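Local coordinates for protein inhibitor from Tityus obscurus scorpion venom (TopI1) (Tityus, PDB 6MRQ) that acts as a venom inhibitor, probably by binding a target protein through its compact, disulfide-stabilised scaffold, at residues L2-Y8 against K21-C27. Sequence-based numbering, arbitrary orientation.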
loop_
_atom_site.group_PDB
_atom_site.type_symbol
_atom_site.label_atom_id
_atom_site.label_comp_id
_atom_site.label_asym_id
_atom_site.label_seq_id
_atom_site.Cartn_x
_atom_site.Cartn_y
_atom_site.Cartn_z
ATOM N N LEU B 2 -8.581 -4.080 0.405
ATOM C CA LEU B 2 -9.816 -4.493 -0.234
ATOM C C LEU B 2 -10.301 -5.770 0.438
ATOM O O LEU B 2 -9.624 -6.802 0.381
ATOM C CB LEU B 2 -9.605 -4.711 -1.728
ATOM C CG LEU B 2 -10.837 -4.924 -2.602
ATOM C CD1 LEU B 2 -11.447 -6.305 -2.404
ATOM C CD2 LEU B 2 -11.874 -3.827 -2.354
ATOM N N LYS B 3 -11.455 -5.688 1.096
ATOM C CA LYS B 3 -12.138 -6.857 1.639
ATOM C C LYS B 3 -13.614 -6.695 1.325
ATOM O O LYS B 3 -14.229 -5.718 1.752
ATOM C CB LYS B 3 -11.927 -6.952 3.154
ATOM C CG LYS B 3 -12.757 -8.034 3.856
ATOM C CD LYS B 3 -12.144 -9.423 3.697
ATOM C CE LYS B 3 -13.069 -10.519 4.221
ATOM N NZ LYS B 3 -14.234 -10.731 3.323
ATOM N N ARG B 4 -14.180 -7.633 0.576
ATOM C CA ARG B 4 -15.602 -7.576 0.280
ATOM C C ARG B 4 -16.404 -8.019 1.499
ATOM O O ARG B 4 -15.917 -8.746 2.370
ATOM C CB ARG B 4 -15.926 -8.446 -0.934
ATOM C CG ARG B 4 -15.418 -7.886 -2.267
ATOM C CD ARG B 4 -15.766 -8.825 -3.411
ATOM N NE ARG B 4 -15.426 -8.286 -4.726
ATOM C CZ ARG B 4 -16.254 -7.576 -5.487
ATOM N NH1 ARG B 4 -17.483 -7.296 -5.071
ATOM N NH2 ARG B 4 -15.851 -7.141 -6.673
ATOM N N CYS B 5 -17.649 -7.558 1.564
ATOM C CA CYS B 5 -18.480 -7.833 2.724
ATOM C C CYS B 5 -19.935 -7.667 2.324
ATOM O O CYS B 5 -20.257 -6.990 1.344
ATOM C CB CYS B 5 -18.144 -6.879 3.877
ATOM S SG CYS B 5 -18.265 -5.144 3.367
ATOM N N LYS B 6 -20.813 -8.291 3.106
ATOM C CA LYS B 6 -22.238 -7.999 3.067
ATOM C C LYS B 6 -22.699 -7.238 4.296
ATOM O O LYS B 6 -23.617 -6.418 4.196
ATOM C CB LYS B 6 -23.048 -9.300 2.966
ATOM C CG LYS B 6 -22.837 -10.067 1.662
ATOM C CD LYS B 6 -23.589 -9.418 0.504
ATOM C CE LYS B 6 -23.527 -10.269 -0.761
ATOM N NZ LYS B 6 -22.178 -10.262 -1.389
ATOM N N THR B 7 -22.083 -7.506 5.445
ATOM C CA THR B 7 -22.334 -6.777 6.676
ATOM C C THR B 7 -20.984 -6.469 7.312
ATOM O O THR B 7 -19.961 -7.064 6.960
ATOM C CB THR B 7 -23.170 -7.590 7.676
ATOM O OG1 THR B 7 -22.374 -8.659 8.202
ATOM C CG2 THR B 7 -24.427 -8.151 7.014
ATOM N N TYR B 8 -20.981 -5.539 8.263
ATOM C CA TYR B 8 -19.706 -5.153 8.859
ATOM C C TYR B 8 -19.085 -6.284 9.674
ATOM O O TYR B 8 -17.858 -6.318 9.821
ATOM C CB TYR B 8 -19.849 -3.868 9.674
ATOM C CG TYR B 8 -18.515 -3.242 10.018
ATOM C CD1 TYR B 8 -17.611 -2.889 9.018
ATOM C CD2 TYR B 8 -18.150 -3.011 11.338
ATOM C CE1 TYR B 8 -16.391 -2.332 9.324
ATOM C CE2 TYR B 8 -16.934 -2.448 11.654
ATOM C CZ TYR B 8 -16.060 -2.109 10.640
ATOM O OH TYR B 8 -14.848 -1.548 10.938
ATOM N N LYS B 21 -17.945 0.482 8.402
ATOM C CA LYS B 21 -19.170 0.034 7.770
ATOM C C LYS B 21 -18.816 -0.827 6.571
ATOM O O LYS B 21 -17.702 -0.764 6.042
ATOM C CB LYS B 21 -20.041 1.214 7.326
ATOM C CG LYS B 21 -19.358 2.187 6.371
ATOM C CD LYS B 21 -20.240 3.406 6.106
ATOM C CE LYS B 21 -19.498 4.477 5.311
ATOM N NZ LYS B 21 -20.355 5.680 5.073
ATOM N N CYS B 22 -19.781 -1.650 6.167
ATOM C CA CYS B 22 -19.731 -2.379 4.906
ATOM C C CYS B 22 -20.554 -1.585 3.901
ATOM O O CYS B 22 -21.772 -1.473 4.047
ATOM C CB CYS B 22 -20.311 -3.782 5.064
ATOM S SG CYS B 22 -20.254 -4.719 3.538
ATOM N N GLU B 23 -19.895 -1.045 2.877
ATOM C CA GLU B 23 -20.553 -0.131 1.955
ATOM C C GLU B 23 -19.976 -0.337 0.568
ATOM O O GLU B 23 -18.777 -0.590 0.423
ATOM C CB GLU B 23 -20.335 1.317 2.406
ATOM C CG GLU B 23 -21.044 2.375 1.595
ATOM C CD GLU B 23 -20.750 3.768 2.126
ATOM O OE1 GLU B 23 -19.598 4.230 1.976
ATOM O OE2 GLU B 23 -21.657 4.376 2.720
ATOM N N PHE B 24 -20.834 -0.221 -0.445
ATOM C CA PHE B 24 -20.436 -0.453 -1.834
ATOM C C PHE B 24 -19.733 -1.799 -1.979
ATOM O O PHE B 24 -18.824 -1.962 -2.798
ATOM C CB PHE B 24 -19.567 0.689 -2.368
ATOM C CG PHE B 24 -20.150 2.061 -2.137
ATOM C CD1 PHE B 24 -21.518 2.259 -2.084
ATOM C CD2 PHE B 24 -19.320 3.154 -1.966
ATOM C CE1 PHE B 24 -22.037 3.525 -1.867
ATOM C CE2 PHE B 24 -19.839 4.416 -1.753
ATOM C CZ PHE B 24 -21.197 4.601 -1.706
ATOM N N GLY B 25 -20.142 -2.767 -1.160
ATOM C CA GLY B 25 -19.635 -4.119 -1.232
ATOM C C GLY B 25 -18.336 -4.376 -0.506
ATOM O O GLY B 25 -17.855 -5.518 -0.525
ATOM N N ILE B 26 -17.752 -3.375 0.148
ATOM C CA ILE B 26 -16.417 -3.526 0.710
ATOM C C ILE B 26 -16.341 -2.958 2.119
ATOM O O ILE B 26 -17.185 -2.174 2.557
ATOM C CB ILE B 26 -15.322 -2.897 -0.190
ATOM C CG1 ILE B 26 -15.451 -1.374 -0.211
ATOM C CG2 ILE B 26 -15.406 -3.453 -1.601
ATOM C CD1 ILE B 26 -14.316 -0.679 -0.962
ATOM N N CYS B 27 -15.304 -3.371 2.829
ATOM C CA CYS B 27 -15.093 -2.936 4.199
ATOM C C CYS B 27 -14.487 -1.543 4.222
ATOM O O CYS B 27 -13.490 -1.278 3.545
ATOM C CB CYS B 27 -14.152 -3.915 4.890
ATOM S SG CYS B 27 -14.858 -5.541 5.109
HETATM O O HOH W 1 -12.156 -2.966 1.694
HETATM O O HOH W 2 -18.832 -7.247 -2.445
#
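Arg4 and Ile26 form a single antiparallel bridge as a non-hydrogen-bonded pair, with Cys27 N to Lys3 O (2.8 Å) and Cys5 N to Gly25 O (2.9 Å) closing the ring around them. The two bonds differ: the first donor lies nearly in line with the Lys3 carbonyl (C=O...N 173°), the second 46° out of the Gly25 carbonyl plane. Water 1 links Lys3 N to Cys27 O, extending the pairing. Water 2 joins Gly25 O to Arg4 NH1, lying in plane at the guanidinium edge. Gly25 belongs to the type I' turn, Glu23 to Ile26, of the hairpin.

Beside this bridge the Cys5–Cys22 disulfide (SG to SG 2.0 Å) ties the loop to the other hairpin strand; Cys22 SG, anti to its own N, reaches out to Cys5. Lys3 CG lies 3.5 Å from Cys27 SG, while bends at chi2 and chi4 bring NZ to Arg4 O, a hydrogen bond in the carbonyl plane. At the N-terminal end of the loop Leu2 CD2 meets Ile26 CG2 at 3.6 Å, the side chains crossing at about a right angle; an aromatic side chain of the other protein also packs on Ile26. Tyr8 lays one ring face against the Lys21 backbone, CE1 standing 3.3 Å from Lys21 N, and its OH is hydrogen-bonded to Arg18 O.

Cys27, in strand 26-28, is also linked to Cys11 just before helix 12-15, and Cys29, just after the strand, to Cys15 within the helix: the cysteine-stabilised alpha/beta motif of scorpion toxins, with the N-terminal loop fastened to its hairpin.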